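Local coordinates for uncharacterized protein (Bacteroides ovatus, PDB 4IRT) that is of unknown function but is a putative neuraminidase, built round a BNR-repeat domain of the beta-propeller clan, at residues S27-G32 and S368-L373. Residues are numbered along the deposited sequence; the frame is centred on the assembly and turned at random.
Sequences SLVTHG and SHDTEL
Asp370 and Thr30 meet with their side chains crossed at about a right angle, and the carboxylate takes two bonds from the one residue. Thr30 OG1 donates to Asp370 OD2 at 2.7 Å, while the backbone Thr30 N reaches Asp370 OD1 at 3.0 Å; both arrive on the syn side, somewhat out of the carboxylate plane. The first torsion of Asp370 (chi1 -173°) sets CG anti to the backbone N, beside the carbonyl carbon. Asp370 also N-caps helix 371-377: Leu373 N donates to OD1 from above the plane, on the face opposite Thr30 N. Gln35 NE2 adds a further bond to OD2. An alanine here would probably leave Thr30 N, Thr30 OG1 and Leu373 N without their carboxylate acceptors. In this beta-propeller the buried contact joins strand 28-31, at one edge of a four-stranded antiparallel blade, to the short helix leading into strand 381-385, more than 330 residues on. Leu28 lies across Asp370, CG 4.0 Å from its CB, and Leu28 O receives a CA-H...O contact from Asp370 CA at 3.4 Å. One residue before Thr30, Val29 CG2 runs beside Glu372 CG at 3.8 Å, both side chains pointing the same way; the Glu372 carboxylate pairs with Lys375. At the other end a water bridges Ser27 N to His369 O.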
loop_
_atom_site.group_PDB
_atom_site.type_symbol
_atom_site.label_atom_id
_atom_site.label_comp_id
_atom_site.label_asym_id
_atom_site.label_seq_id
_atom_site.Cartn_x
_atom_site.Cartn_y
_atom_site.Cartn_z
ATOM N N SER A 27 3.389 6.309 3.557
ATOM C CA SER A 27 3.537 6.934 4.862
ATOM C C SER A 27 4.943 7.496 5.037
ATOM O O SER A 27 5.149 8.421 5.808
ATOM C CB SER A 27 3.272 5.895 5.954
ATOM O OG SER A 27 4.166 4.799 5.846
ATOM N N LEU A 28 5.892 6.910 4.319
ATOM C CA LEU A 28 7.334 7.158 4.490
ATOM C C LEU A 28 7.988 7.073 3.108
ATOM O O LEU A 28 7.722 6.140 2.330
ATOM C CB LEU A 28 7.892 6.070 5.400
ATOM C CG LEU A 28 9.324 6.069 5.928
ATOM C CD1 LEU A 28 9.523 7.229 6.884
ATOM C CD2 LEU A 28 9.590 4.736 6.628
ATOM N N VAL A 29 8.821 8.061 2.787
ATOM C CA VAL A 29 9.381 8.132 1.464
ATOM C C VAL A 29 10.649 8.947 1.437
ATOM O O VAL A 29 10.702 10.051 1.986
ATOM C CB VAL A 29 8.360 8.648 0.438
ATOM C CG1 VAL A 29 7.910 10.063 0.757
ATOM C CG2 VAL A 29 8.971 8.624 -0.953
ATOM N N THR A 30 11.664 8.377 0.805
ATOM C CA THR A 30 12.966 9.031 0.606
ATOM C C THR A 30 13.045 9.765 -0.740
ATOM O O THR A 30 12.656 9.239 -1.768
ATOM C CB THR A 30 14.114 7.990 0.694
ATOM O OG1 THR A 30 14.259 7.566 2.070
ATOM C CG2 THR A 30 15.459 8.567 0.209
ATOM N N HIS A 31 13.613 10.967 -0.719
ATOM C CA HIS A 31 13.991 11.666 -1.949
ATOM C C HIS A 31 15.430 12.111 -1.720
ATOM O O HIS A 31 15.715 12.845 -0.773
ATOM C CB HIS A 31 13.051 12.838 -2.194
ATOM C CG HIS A 31 13.291 13.554 -3.478
ATOM N ND1 HIS A 31 12.883 13.065 -4.698
ATOM C CD2 HIS A 31 13.913 14.734 -3.732
ATOM C CE1 HIS A 31 13.250 13.896 -5.649
ATOM N NE2 HIS A 31 13.863 14.922 -5.088
ATOM N N GLY A 32 16.342 11.590 -2.523
ATOM C CA GLY A 32 17.769 11.898 -2.328
ATOM C C GLY A 32 18.251 11.294 -1.009
ATOM O O GLY A 32 18.070 10.092 -0.763
ATOM N N SER A 368 3.691 -0.445 6.409
ATOM C CA SER A 368 3.965 0.378 5.234
ATOM C C SER A 368 5.473 0.689 5.293
ATOM O O SER A 368 6.088 0.696 6.386
ATOM C CB SER A 368 3.102 1.658 5.186
ATOM O OG SER A 368 3.189 2.406 6.386
ATOM N N HIS A 369 6.087 0.870 4.133
ATOM C CA HIS A 369 7.549 1.009 4.047
ATOM C C HIS A 369 7.976 2.046 3.024
ATOM O O HIS A 369 7.173 2.497 2.177
ATOM C CB HIS A 369 8.184 -0.360 3.709
ATOM C CG HIS A 369 8.129 -0.748 2.249
ATOM N ND1 HIS A 369 7.019 -1.296 1.651
ATOM C CD2 HIS A 369 9.095 -0.738 1.299
ATOM C CE1 HIS A 369 7.291 -1.583 0.387
ATOM N NE2 HIS A 369 8.543 -1.244 0.142
ATOM N N ASP A 370 9.249 2.405 3.092
ATOM C CA ASP A 370 9.816 3.439 2.255
ATOM C C ASP A 370 10.165 2.768 0.931
ATOM O O ASP A 370 11.278 2.245 0.722
ATOM C CB ASP A 370 11.006 4.078 2.934
ATOM C CG ASP A 370 11.551 5.269 2.194
ATOM O OD1 ASP A 370 11.360 5.376 0.963
ATOM O OD2 ASP A 370 12.180 6.111 2.882
ATOM N N THR A 371 9.184 2.772 0.037
ATOM C CA THR A 371 9.313 2.099 -1.250
ATOM C C THR A 371 10.532 2.600 -2.032
ATOM O O THR A 371 11.261 1.829 -2.637
ATOM C CB THR A 371 8.071 2.298 -2.129
ATOM O OG1 THR A 371 7.778 3.695 -2.240
ATOM C CG2 THR A 371 6.865 1.579 -1.552
ATOM N N GLU A 372 10.744 3.907 -2.021
ATOM C CA GLU A 372 11.822 4.516 -2.798
ATOM C C GLU A 372 13.224 4.220 -2.253
ATOM O O GLU A 372 14.161 3.994 -3.003
ATOM C CB GLU A 372 11.541 6.012 -2.962
ATOM C CG GLU A 372 10.192 6.263 -3.646
ATOM C CD GLU A 372 9.976 5.406 -4.906
ATOM O OE1 GLU A 372 10.695 5.617 -5.898
ATOM O OE2 GLU A 372 9.108 4.510 -4.893
ATOM N N LEU A 373 13.369 4.164 -0.939
ATOM C CA LEU A 373 14.634 3.803 -0.337
ATOM C C LEU A 373 15.020 2.372 -0.666
ATOM O O LEU A 373 16.180 2.094 -0.898
ATOM C CB LEU A 373 14.574 3.970 1.174
ATOM C CG LEU A 373 15.881 3.816 1.926
ATOM C CD1 LEU A 373 16.906 4.872 1.510
ATOM C CD2 LEU A 373 15.560 3.959 3.399
HETATM O O HOH W 1 4.927 3.931 2.688
#